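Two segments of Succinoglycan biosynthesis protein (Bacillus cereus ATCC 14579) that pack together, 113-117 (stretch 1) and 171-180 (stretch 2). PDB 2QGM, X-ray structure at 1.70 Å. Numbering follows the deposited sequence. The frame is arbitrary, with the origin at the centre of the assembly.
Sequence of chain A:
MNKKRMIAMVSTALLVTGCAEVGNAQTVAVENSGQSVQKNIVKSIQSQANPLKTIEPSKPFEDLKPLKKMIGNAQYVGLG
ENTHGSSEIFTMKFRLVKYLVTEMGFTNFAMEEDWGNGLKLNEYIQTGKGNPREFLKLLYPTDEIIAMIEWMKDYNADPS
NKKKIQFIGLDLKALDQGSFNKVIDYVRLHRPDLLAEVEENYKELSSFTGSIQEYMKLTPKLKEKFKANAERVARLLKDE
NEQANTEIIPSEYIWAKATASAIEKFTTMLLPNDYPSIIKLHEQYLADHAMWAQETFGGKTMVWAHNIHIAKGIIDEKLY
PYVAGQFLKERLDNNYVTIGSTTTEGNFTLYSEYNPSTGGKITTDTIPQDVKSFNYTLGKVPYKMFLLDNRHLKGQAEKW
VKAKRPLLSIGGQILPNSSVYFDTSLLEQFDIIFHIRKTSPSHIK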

ATOM      1  N   GLU A 113      -5.944  -0.813   2.057  1.00 13.79           N
ATOM      2  CA  GLU A 113      -7.005  -1.215   2.979  1.00 13.81           C
ATOM      3  C   GLU A 113      -8.262  -0.622   2.346  1.00 12.60           C
ATOM      4  O   GLU A 113      -8.192   0.396   1.660  1.00 12.16           O
ATOM      5  CB  GLU A 113      -6.746  -0.610   4.366  1.00 16.17           C
ATOM      6  CG  GLU A 113      -7.839  -0.860   5.416  1.00 17.67           C
ATOM      7  CD  GLU A 113      -8.142  -2.330   5.615  1.00 19.28           C
ATOM      8  OE1 GLU A 113      -9.143  -2.829   5.048  1.00 22.14           O
ATOM      9  OE2 GLU A 113      -7.380  -2.993   6.344  1.00 19.28           O
ATOM     10  N   ASP A 114      -9.404  -1.264   2.558  1.00 12.75           N
ATOM     11  CA  ASP A 114     -10.638  -0.792   1.944  1.00 13.07           C
ATOM     12  C   ASP A 114     -11.050   0.630   2.308  1.00 12.73           C
ATOM     13  O   ASP A 114     -10.883   1.084   3.444  1.00 13.27           O
ATOM     14  CB  ASP A 114     -11.787  -1.763   2.227  1.00 13.55           C
ATOM     15  CG  ASP A 114     -11.521  -3.162   1.674  1.00 15.30           C
ATOM     16  OD1 ASP A 114     -10.754  -3.286   0.692  1.00 15.77           O
ATOM     17  OD2 ASP A 114     -12.091  -4.138   2.212  1.00 14.57           O
ATOM     18  N   TRP A 115     -11.591   1.323   1.311  1.00 12.82           N
ATOM     19  CA  TRP A 115     -12.047   2.704   1.441  1.00 12.95           C
ATOM     20  C   TRP A 115     -12.814   2.938   2.746  1.00 14.31           C
ATOM     21  O   TRP A 115     -12.465   3.826   3.535  1.00 14.91           O
ATOM     22  CB  TRP A 115     -12.924   3.058   0.232  1.00 12.76           C
ATOM     23  CG  TRP A 115     -13.402   4.474   0.270  1.00 12.52           C
ATOM     24  CD1 TRP A 115     -14.559   4.932   0.816  1.00 14.53           C
ATOM     25  CD2 TRP A 115     -12.675   5.630  -0.163  1.00 13.46           C
ATOM     26  NE1 TRP A 115     -14.601   6.305   0.757  1.00 13.25           N
ATOM     27  CE2 TRP A 115     -13.455   6.760   0.160  1.00 14.05           C
ATOM     28  CE3 TRP A 115     -11.435   5.820  -0.794  1.00 15.93           C
ATOM     29  CZ2 TRP A 115     -13.036   8.072  -0.121  1.00 14.29           C
ATOM     30  CZ3 TRP A 115     -11.016   7.124  -1.074  1.00 14.05           C
ATOM     31  CH2 TRP A 115     -11.818   8.231  -0.737  1.00 15.24           C
ATOM     32  N   GLY A 116     -13.840   2.122   2.978  1.00 13.57           N
ATOM     33  CA  GLY A 116     -14.647   2.246   4.184  1.00 14.48           C
ATOM     34  C   GLY A 116     -13.872   2.148   5.486  1.00 15.51           C
ATOM     35  O   GLY A 116     -14.132   2.895   6.436  1.00 16.34           O
ATOM     36  N   ASN A 117     -12.937   1.206   5.542  1.00 14.06           N
ATOM     37  CA  ASN A 117     -12.105   1.022   6.732  1.00 15.34           C
ATOM     38  C   ASN A 117     -11.247   2.266   6.880  1.00 14.08           C
ATOM     39  O   ASN A 117     -10.960   2.712   7.992  1.00 15.42           O
ATOM     40  CB  ASN A 117     -11.215  -0.204   6.569  1.00 17.77           C
ATOM     41  CG  ASN A 117     -11.981  -1.498   6.749  1.00 22.80           C
ATOM     42  OD1 ASN A 117     -11.539  -2.564   6.320  1.00 24.53           O
ATOM     43  ND2 ASN A 117     -13.132  -1.415   7.415  1.00 19.63           N
ATOM     44  N   ASP A 171      -8.082   0.711  -1.208  1.00 16.16           N
ATOM     45  CA  ASP A 171      -8.760  -0.465  -1.742  1.00 16.38           C
ATOM     46  C   ASP A 171     -10.270  -0.471  -1.880  1.00 15.89           C
ATOM     47  O   ASP A 171     -10.994   0.321  -1.265  1.00 12.48           O
ATOM     48  CB  ASP A 171      -8.333  -1.712  -0.959  1.00 14.99           C
ATOM     49  CG  ASP A 171      -7.849  -2.837  -1.868  1.00 15.94           C
ATOM     50  OD1 ASP A 171      -8.378  -2.964  -2.991  1.00 15.53           O
ATOM     51  OD2 ASP A 171      -6.949  -3.597  -1.454  1.00 15.15           O
ATOM     52  N   LEU A 172     -10.721  -1.411  -2.706  1.00 15.60           N
ATOM     53  CA  LEU A 172     -12.129  -1.593  -3.025  1.00 16.83           C
ATOM     54  C   LEU A 172     -12.528  -3.070  -2.995  1.00 18.79           C
ATOM     55  O   LEU A 172     -13.221  -3.544  -3.895  1.00 17.08           O
ATOM     56  CB  LEU A 172     -12.406  -1.032  -4.424  1.00 18.11           C
ATOM     57  CG  LEU A 172     -12.251   0.474  -4.657  1.00 19.90           C
ATOM     58  CD1 LEU A 172     -12.398   0.806  -6.145  1.00 21.26           C
ATOM     59  CD2 LEU A 172     -13.311   1.203  -3.849  1.00 19.53           C
ATOM     60  N   LYS A 173     -12.096  -3.804  -1.976  1.00 18.02           N
ATOM     61  CA  LYS A 173     -12.455  -5.217  -1.902  1.00 17.79           C
ATOM     62  C   LYS A 173     -13.823  -5.404  -1.253  1.00 18.59           C
ATOM     63  O   LYS A 173     -14.352  -6.514  -1.203  1.00 19.53           O
ATOM     64  CB  LYS A 173     -11.385  -5.996  -1.143  1.00 17.07           C
ATOM     65  CG  LYS A 173     -10.025  -5.922  -1.812  1.00 21.32           C
ATOM     66  CD  LYS A 173      -9.029  -6.860  -1.178  1.00 24.65           C
ATOM     67  CE  LYS A 173      -8.793  -6.504   0.273  1.00 28.84           C
ATOM     68  NZ  LYS A 173      -7.700  -7.333   0.852  1.00 32.37           N
ATOM     69  N   ALA A 174     -14.398  -4.296  -0.789  1.00 18.29           N
ATOM     70  CA  ALA A 174     -15.709  -4.287  -0.154  1.00 19.49           C
ATOM     71  C   ALA A 174     -16.155  -2.848   0.107  1.00 20.71           C
ATOM     72  O   ALA A 174     -15.326  -1.942   0.225  1.00 19.08           O
ATOM     73  CB  ALA A 174     -15.662  -5.050   1.167  1.00 22.21           C
ATOM     74  N   LEU A 175     -17.467  -2.638   0.170  1.00 18.73           N
ATOM     75  CA  LEU A 175     -18.006  -1.317   0.476  1.00 20.31           C
ATOM     76  C   LEU A 175     -18.900  -1.521   1.685  1.00 20.44           C
ATOM     77  O   LEU A 175     -19.928  -2.188   1.598  1.00 19.01           O
ATOM     78  CB  LEU A 175     -18.826  -0.767  -0.690  1.00 20.42           C
ATOM     79  CG  LEU A 175     -18.073  -0.425  -1.977  1.00 20.65           C
ATOM     80  CD1 LEU A 175     -19.082  -0.074  -3.062  1.00 20.82           C
ATOM     81  CD2 LEU A 175     -17.121   0.728  -1.723  1.00 20.90           C
ATOM     82  N   ASP A 176     -18.487  -0.964   2.818  1.00 21.53           N
ATOM     83  CA  ASP A 176     -19.237  -1.093   4.057  1.00 23.05           C
ATOM     84  C   ASP A 176     -20.410  -0.120   4.102  1.00 23.37           C
ATOM     85  O   ASP A 176     -20.489   0.814   3.307  1.00 22.62           O
ATOM     86  CB  ASP A 176     -18.312  -0.828   5.244  1.00 25.30           C
ATOM     87  CG  ASP A 176     -17.926   0.632   5.361  1.00 28.29           C
ATOM     88  OD1 ASP A 176     -17.538   1.223   4.335  1.00 27.25           O
ATOM     89  OD2 ASP A 176     -18.013   1.181   6.479  1.00 32.74           O
ATOM     90  N   GLN A 177     -21.324  -0.350   5.040  1.00 21.85           N
ATOM     91  CA  GLN A 177     -22.495   0.505   5.200  1.00 23.76           C
ATOM     92  C   GLN A 177     -22.051   1.931   5.530  1.00 20.93           C
ATOM     93  O   GLN A 177     -22.706   2.904   5.151  1.00 20.22           O
ATOM     94  CB  GLN A 177     -23.387  -0.047   6.316  1.00 26.57           C
ATOM     95  CG  GLN A 177     -24.711   0.672   6.500  1.00 31.67           C
ATOM     96  CD  GLN A 177     -25.560   0.678   5.243  1.00 34.37           C
ATOM     97  OE1 GLN A 177     -25.700  -0.344   4.571  1.00 34.85           O
ATOM     98  NE2 GLN A 177     -26.125   1.836   4.913  1.00 36.12           N
ATOM     99  N   GLY A 178     -20.934   2.042   6.240  1.00 19.03           N
ATOM    100  CA  GLY A 178     -20.412   3.348   6.599  1.00 18.42           C
ATOM    101  C   GLY A 178     -20.150   4.209   5.372  1.00 17.80           C
ATOM    102  O   GLY A 178     -20.326   5.425   5.417  1.00 17.09           O
ATOM    103  N   SER A 179     -19.731   3.583   4.275  1.00 15.98           N
ATOM    104  CA  SER A 179     -19.459   4.318   3.038  1.00 15.47           C
ATOM    105  C   SER A 179     -20.737   4.896   2.440  1.00 16.89           C
ATOM    106  O   SER A 179     -20.792   6.065   2.086  1.00 16.38           O
ATOM    107  CB  SER A 179     -18.763   3.416   2.009  1.00 16.21           C
ATOM    108  OG  SER A 179     -17.451   3.071   2.433  1.00 18.13           O
ATOM    109  N   PHE A 180     -21.767   4.069   2.317  1.00 17.16           N
ATOM    110  CA  PHE A 180     -23.029   4.543   1.769  1.00 19.04           C
ATOM    111  C   PHE A 180     -23.614   5.643   2.647  1.00 19.14           C
ATOM    112  O   PHE A 180     -24.164   6.628   2.146  1.00 18.38           O
ATOM    113  CB  PHE A 180     -24.002   3.377   1.648  1.00 18.49           C
ATOM    114  CG  PHE A 180     -23.628   2.406   0.574  1.00 17.29           C
ATOM    115  CD1 PHE A 180     -23.896   2.689  -0.765  1.00 15.82           C
ATOM    116  CD2 PHE A 180     -22.976   1.217   0.893  1.00 18.47           C
ATOM    117  CE1 PHE A 180     -23.520   1.802  -1.767  1.00 16.58           C
ATOM    118  CE2 PHE A 180     -22.595   0.325  -0.105  1.00 18.06           C
ATOM    119  CZ  PHE A 180     -22.866   0.615  -1.441  1.00 20.58           C
TER
HETATM  120  O   HOH W   1     -16.842   3.482   6.561  1.00 15.25           O
HETATM  121  O   HOH W   2     -15.199  -0.258   2.263  1.00 15.39           O

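Backbone hydrogen bonds register the two stretches. Asp114 and Asp171 form a parallel bridge, and the two bonds flank Asp114 in the manner typical of parallel strands: Asp171 N donates to Glu113 O at 2.9 Å, and Trp115 N donates to Asp171 O at 2.8 Å. Between them Asp114 CA lies 3.4 Å from Asp171 O, a CA-H...O contact at the point where the chains lie close. The side chains of the bridged pair diverge, yet Asp114 OD1 and Asp171 OD2 are still only 4.4 Å apart, a close approach of like charges; each carboxylate also accepts from a backbone amide.

Those donors come from the backbone. Asp114 stands at the N-cap position of the helix that begins at Trp115, yet its side chain makes no capping bond. In its m rotamer it reaches across to the other stretch, where Lys173 N donates to Asp114 OD1 at 3.0 Å. A short acid side chain serves well here, since it meets a main-chain NH on the loop without needing a partner side chain. Beside this bond, Asp114 OD2 lies 3.8 Å from Ala174 CB, a contact with a small methyl group. Within their own stretches, Asp114 N donates to Glu113 OE1 at 3.0 Å and Leu172 N to Asp171 OD1 at 2.8 Å, so the carboxylates of Glu113 and Asp171 each hold the amide of the following residue.

Farther along, the second helix approaches Gly116. Asp176 caps that helix: its OD1 accepts a weak bond from Ser179 N at 3.2 Å and a shorter one from Ser179 OG at 2.7 Å. Any residue but proline could offer the amide; the serine hydroxyl adds the second and shorter bond. Gly116 CA fits against this pair, 3.1 Å from Asp176 OD1 and 3.4 Å from Ser179 OG. An ideal CB on Gly116 would fall 1.8 Å from Asp176 OD1, a clash, so the absence of a side chain is what permits so close an approach.

Two waters fill the gaps around this glycine. Water 1 donates to Gly116 O at 2.8 Å and to Asp176 OD2 at 2.6 Å; water 2 accepts from Gly116 N at 2.8 Å and donates to Ala174 O at 2.6 Å. Water 1 thus joins a backbone carbonyl to a carboxylate, and water 2 joins two backbone groups.

Apolar packing is slight. Trp115 CB lies 4.5 Å from Leu172 CD2, while the edge of the indole faces Ser179, with Trp115 CD1 3.8 Å from Ser179 OG.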